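Local structure of methylxanthine N3-demethylase NdmB (6ICL) at residues P169-T183 with K283-D296. The protein removes the N3-methyl group of theobromine, caffeine and related methylxanthines as formaldehyde, acting as a Rieske non-heme iron oxygenase in bacterial caffeine degradation. Residues are numbered along the deposited sequence; the frame is centred on the assembly and turned at random.
Sequences PDMQVIVADSYIWET and KSCRNFMIIVREKD
M171-V175 and Y179-W181 pair antiparallel with one continuous strand of 283-296 in two ladders, the register slipping by one residue at the A176-S178 loop, where two waters bridge the backbones. Q172, I174, Y179 and W181 share one face of the sheet with C285, N287, I291 and R293; V173, V175 and I180 share the other with R286, I290 and V292. On the first face CB of N287 sits over the Y179 ring, 3.6 Å from its centroid, a CH-pi contact. Y179 CG stands between its own backbone N and carbonyl carbon (chi1 62°), which lays the ring across N287. Further along, the Q172 amide stacks on the R293 guanidinium, planes 28° apart, while Q172 OE1 accepts a hydrogen bond from the backbone N of D296 at 3.3 Å. D296 in turn grips R293 side-on, OD2 meeting NE at 3.0 Å in the guanidinium plane, and D300 of helix 300-319 forms a salt bridge with NH1; these carboxylates probably fix the cation's rotation. On the opposite face R286 runs out anti to its backbone N and bends at chi3 (-63°), bringing NH1 to S178 OG at 2.9 Å and laying one guanidinium face against I180 CD1. A leucine here would probably leave S178 OG without this donor and I180 CD1 without its flat cover. CB of S178 also rests on the F288 ring, 3.9 Å from its centroid, and V173 CG1 packs on I290 CG2 at 3.7 Å. Within the chain 169-183 forms an edge of the seven-stranded antiparallel sheet of the catalytic domain, with strand 270-281 on the far side of 284-294. Helix 300-319 packs on Y179 and R293, and helix 185-192 on W181, C285 and N287, its R188 making a cation-pi contact with W181.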
# COMPACT_ATOMS: atom_id res chain seq x y z
N PRO A 169 9.55 42.94 -19.91
CA PRO A 169 10.38 42.13 -20.82
C PRO A 169 11.82 41.99 -20.37
O PRO A 169 12.57 41.20 -20.97
CB PRO A 169 10.28 42.90 -22.15
CG PRO A 169 10.11 44.32 -21.73
CD PRO A 169 9.25 44.27 -20.47
N ASP A 170 12.26 42.70 -19.33
CA ASP A 170 13.58 42.42 -18.78
C ASP A 170 13.59 41.25 -17.81
O ASP A 170 14.67 40.85 -17.35
CB ASP A 170 14.13 43.65 -18.05
CG ASP A 170 14.52 44.76 -19.00
OD1 ASP A 170 14.86 44.48 -20.17
OD2 ASP A 170 14.49 45.92 -18.56
N MET A 171 12.43 40.69 -17.47
CA MET A 171 12.36 39.67 -16.43
C MET A 171 11.72 38.40 -16.99
O MET A 171 11.17 38.39 -18.09
CB MET A 171 11.60 40.21 -15.21
CG MET A 171 12.26 41.48 -14.66
SD MET A 171 11.61 42.04 -13.08
CE MET A 171 12.73 41.24 -11.94
N GLN A 172 11.82 37.31 -16.23
CA GLN A 172 11.16 36.07 -16.63
C GLN A 172 10.34 35.53 -15.47
O GLN A 172 10.70 35.70 -14.30
CB GLN A 172 12.17 35.02 -17.12
CG GLN A 172 13.23 34.61 -16.12
CD GLN A 172 14.32 33.76 -16.76
OE1 GLN A 172 15.40 34.26 -17.08
NE2 GLN A 172 14.03 32.48 -16.96
N VAL A 173 9.24 34.86 -15.81
CA VAL A 173 8.21 34.46 -14.86
C VAL A 173 8.20 32.94 -14.71
O VAL A 173 8.42 32.20 -15.68
CB VAL A 173 6.84 34.99 -15.31
CG1 VAL A 173 5.72 34.60 -14.31
CG2 VAL A 173 6.89 36.50 -15.52
N ILE A 174 7.96 32.48 -13.48
CA ILE A 174 7.59 31.09 -13.17
C ILE A 174 6.24 31.13 -12.48
O ILE A 174 6.10 31.73 -11.41
CB ILE A 174 8.60 30.41 -12.24
CG1 ILE A 174 10.00 30.34 -12.84
CG2 ILE A 174 8.11 29.00 -11.87
CD1 ILE A 174 11.08 30.04 -11.78
N VAL A 175 5.24 30.49 -13.09
CA VAL A 175 3.95 30.25 -12.45
C VAL A 175 3.98 28.81 -11.92
O VAL A 175 3.93 27.85 -12.69
CB VAL A 175 2.78 30.48 -13.41
CG1 VAL A 175 1.45 30.31 -12.66
CG2 VAL A 175 2.88 31.87 -14.03
N ALA A 176 4.09 28.66 -10.62
CA ALA A 176 4.26 27.35 -10.01
C ALA A 176 2.95 26.58 -10.02
O ALA A 176 1.86 27.16 -10.00
CB ALA A 176 4.78 27.51 -8.58
N ASP A 177 3.04 25.24 -10.06
CA ASP A 177 1.87 24.43 -9.74
C ASP A 177 1.38 24.82 -8.36
O ASP A 177 2.16 25.17 -7.48
CB ASP A 177 2.20 22.92 -9.74
CG ASP A 177 2.30 22.32 -11.14
OD1 ASP A 177 1.90 22.94 -12.15
OD2 ASP A 177 2.78 21.18 -11.22
N SER A 178 0.07 24.77 -8.16
CA SER A 178 -0.47 25.12 -6.85
C SER A 178 -0.23 23.99 -5.84
O SER A 178 0.03 22.84 -6.20
CB SER A 178 -1.96 25.41 -6.97
OG SER A 178 -2.65 24.19 -7.24
N TYR A 179 -0.31 24.33 -4.55
CA TYR A 179 -0.12 23.32 -3.51
C TYR A 179 -1.13 23.55 -2.39
O TYR A 179 -1.55 24.69 -2.14
CB TYR A 179 1.33 23.34 -2.95
CG TYR A 179 1.69 24.65 -2.29
CD1 TYR A 179 2.17 25.71 -3.05
CD2 TYR A 179 1.56 24.83 -0.90
CE1 TYR A 179 2.50 26.94 -2.46
CE2 TYR A 179 1.88 26.07 -0.31
CZ TYR A 179 2.36 27.11 -1.10
OH TYR A 179 2.69 28.35 -0.55
N ILE A 180 -1.52 22.45 -1.74
CA ILE A 180 -2.52 22.45 -0.68
C ILE A 180 -1.79 22.43 0.66
O ILE A 180 -0.82 21.68 0.83
CB ILE A 180 -3.47 21.24 -0.81
CG1 ILE A 180 -4.36 21.39 -2.04
CG2 ILE A 180 -4.30 21.02 0.46
CD1 ILE A 180 -5.72 22.02 -1.75
N TRP A 181 -2.21 23.29 1.59
CA TRP A 181 -1.85 23.16 3.00
C TRP A 181 -3.13 22.90 3.78
O TRP A 181 -4.19 23.47 3.45
CB TRP A 181 -1.16 24.42 3.57
CG TRP A 181 0.33 24.53 3.30
CD1 TRP A 181 1.10 23.69 2.54
CD2 TRP A 181 1.23 25.54 3.81
NE1 TRP A 181 2.41 24.11 2.54
CE2 TRP A 181 2.53 25.23 3.33
CE3 TRP A 181 1.07 26.66 4.64
CZ2 TRP A 181 3.65 26.01 3.63
CZ3 TRP A 181 2.18 27.44 4.94
CH2 TRP A 181 3.46 27.11 4.44
N GLU A 182 -3.04 22.06 4.81
CA GLU A 182 -4.17 21.79 5.70
C GLU A 182 -4.22 22.85 6.82
O GLU A 182 -3.96 22.59 8.01
CB GLU A 182 -4.08 20.37 6.26
CG GLU A 182 -4.17 19.32 5.15
CD GLU A 182 -3.79 17.95 5.64
OE1 GLU A 182 -4.51 17.42 6.51
OE2 GLU A 182 -2.76 17.42 5.16
N THR A 183 -4.52 24.06 6.38
CA THR A 183 -4.82 25.18 7.27
C THR A 183 -5.70 26.13 6.47
O THR A 183 -5.92 25.94 5.28
CB THR A 183 -3.55 25.88 7.74
OG1 THR A 183 -3.86 26.78 8.81
CG2 THR A 183 -2.95 26.68 6.58
N LYS A 283 -10.97 23.80 6.09
CA LYS A 283 -9.80 23.16 6.67
C LYS A 283 -8.57 23.15 5.75
O LYS A 283 -7.58 22.50 6.08
CB LYS A 283 -10.12 21.73 7.10
CG LYS A 283 -10.96 20.92 6.12
CD LYS A 283 -10.19 20.53 4.86
CE LYS A 283 -10.89 19.42 4.04
NZ LYS A 283 -10.33 19.31 2.65
N SER A 284 -8.60 23.86 4.63
CA SER A 284 -7.49 23.78 3.69
C SER A 284 -7.49 25.02 2.82
O SER A 284 -8.50 25.69 2.66
CB SER A 284 -7.59 22.54 2.80
OG SER A 284 -8.79 22.59 2.05
N CYS A 285 -6.33 25.29 2.24
CA CYS A 285 -6.21 26.35 1.25
C CYS A 285 -5.28 25.87 0.15
O CYS A 285 -4.38 25.06 0.37
CB CYS A 285 -5.68 27.66 1.88
SG CYS A 285 -4.12 27.47 2.76
N ARG A 286 -5.52 26.37 -1.05
CA ARG A 286 -4.71 26.02 -2.21
C ARG A 286 -3.94 27.26 -2.59
O ARG A 286 -4.53 28.33 -2.78
CB ARG A 286 -5.58 25.54 -3.38
CG ARG A 286 -4.75 25.31 -4.65
CD ARG A 286 -5.59 24.81 -5.78
NE ARG A 286 -6.17 23.52 -5.49
CZ ARG A 286 -5.50 22.36 -5.46
NH1 ARG A 286 -4.18 22.31 -5.70
NH2 ARG A 286 -6.16 21.24 -5.20
N ASN A 287 -2.63 27.13 -2.69
CA ASN A 287 -1.73 28.26 -2.73
C ASN A 287 -1.02 28.33 -4.07
O ASN A 287 -0.55 27.31 -4.60
CB ASN A 287 -0.76 28.14 -1.57
CG ASN A 287 -1.50 28.02 -0.25
OD1 ASN A 287 -2.09 28.99 0.19
ND2 ASN A 287 -1.55 26.81 0.34
N PHE A 288 -0.95 29.55 -4.59
CA PHE A 288 -0.44 29.86 -5.92
C PHE A 288 0.77 30.75 -5.77
O PHE A 288 0.67 31.85 -5.21
CB PHE A 288 -1.53 30.55 -6.73
CG PHE A 288 -2.68 29.67 -7.01
CD1 PHE A 288 -3.67 29.47 -6.05
CD2 PHE A 288 -2.77 28.99 -8.22
CE1 PHE A 288 -4.72 28.64 -6.29
CE2 PHE A 288 -3.84 28.15 -8.47
CZ PHE A 288 -4.81 27.96 -7.51
N MET A 289 1.92 30.28 -6.24
CA MET A 289 3.16 31.04 -6.16
C MET A 289 3.62 31.45 -7.56
O MET A 289 3.53 30.65 -8.50
CB MET A 289 4.24 30.22 -5.47
CG MET A 289 5.58 30.91 -5.41
SD MET A 289 6.79 29.86 -4.60
CE MET A 289 7.26 28.82 -5.95
N ILE A 290 4.11 32.69 -7.67
CA ILE A 290 4.72 33.20 -8.90
C ILE A 290 6.05 33.85 -8.54
O ILE A 290 6.13 34.64 -7.60
CB ILE A 290 3.79 34.20 -9.63
CG1 ILE A 290 2.51 33.47 -10.06
CG2 ILE A 290 4.51 34.85 -10.84
CD1 ILE A 290 1.48 34.32 -10.80
N ILE A 291 7.10 33.49 -9.27
CA ILE A 291 8.42 34.07 -9.11
C ILE A 291 8.74 34.87 -10.37
O ILE A 291 8.64 34.34 -11.48
CB ILE A 291 9.48 32.97 -8.88
CG1 ILE A 291 9.07 32.07 -7.72
CG2 ILE A 291 10.85 33.58 -8.65
CD1 ILE A 291 9.96 30.83 -7.57
N VAL A 292 9.10 36.14 -10.19
CA VAL A 292 9.52 37.01 -11.28
C VAL A 292 10.92 37.48 -10.99
O VAL A 292 11.20 38.00 -9.90
CB VAL A 292 8.59 38.22 -11.47
CG1 VAL A 292 8.98 38.99 -12.76
CG2 VAL A 292 7.14 37.76 -11.51
N ARG A 293 11.82 37.28 -11.95
CA ARG A 293 13.22 37.58 -11.75
C ARG A 293 13.81 38.10 -13.05
O ARG A 293 13.27 37.86 -14.13
CB ARG A 293 13.99 36.35 -11.27
CG ARG A 293 14.37 35.37 -12.40
CD ARG A 293 14.79 34.05 -11.81
NE ARG A 293 15.46 33.14 -12.74
CZ ARG A 293 14.85 32.16 -13.43
NH1 ARG A 293 13.54 31.97 -13.34
NH2 ARG A 293 15.57 31.38 -14.23
N GLU A 294 14.92 38.82 -12.92
CA GLU A 294 15.65 39.29 -14.10
C GLU A 294 16.25 38.12 -14.85
O GLU A 294 16.71 37.15 -14.24
CB GLU A 294 16.75 40.27 -13.66
CG GLU A 294 16.21 41.60 -13.16
CD GLU A 294 17.24 42.45 -12.44
OE1 GLU A 294 18.43 42.07 -12.41
OE2 GLU A 294 16.83 43.50 -11.89
N LYS A 295 16.25 38.20 -16.18
CA LYS A 295 16.70 37.07 -16.99
C LYS A 295 18.13 36.71 -16.64
O LYS A 295 18.96 37.59 -16.41
CB LYS A 295 16.57 37.41 -18.47
CG LYS A 295 15.18 37.89 -18.84
CD LYS A 295 15.03 38.12 -20.33
CE LYS A 295 13.58 38.32 -20.69
NZ LYS A 295 13.30 38.16 -22.15
N ASP A 296 18.43 35.38 -16.55
CA ASP A 296 19.71 34.99 -15.97
C ASP A 296 20.36 33.73 -16.54
O ASP A 296 21.46 33.39 -16.10
CB ASP A 296 19.58 34.84 -14.45
CG ASP A 296 18.58 33.73 -14.03
OD1 ASP A 296 18.02 33.03 -14.91
OD2 ASP A 296 18.39 33.56 -12.80
O HOH W 1 11.25 33.64 -12.38
O HOH W 2 0.88 29.50 -9.04
O HOH W 3 2.14 27.41 -6.03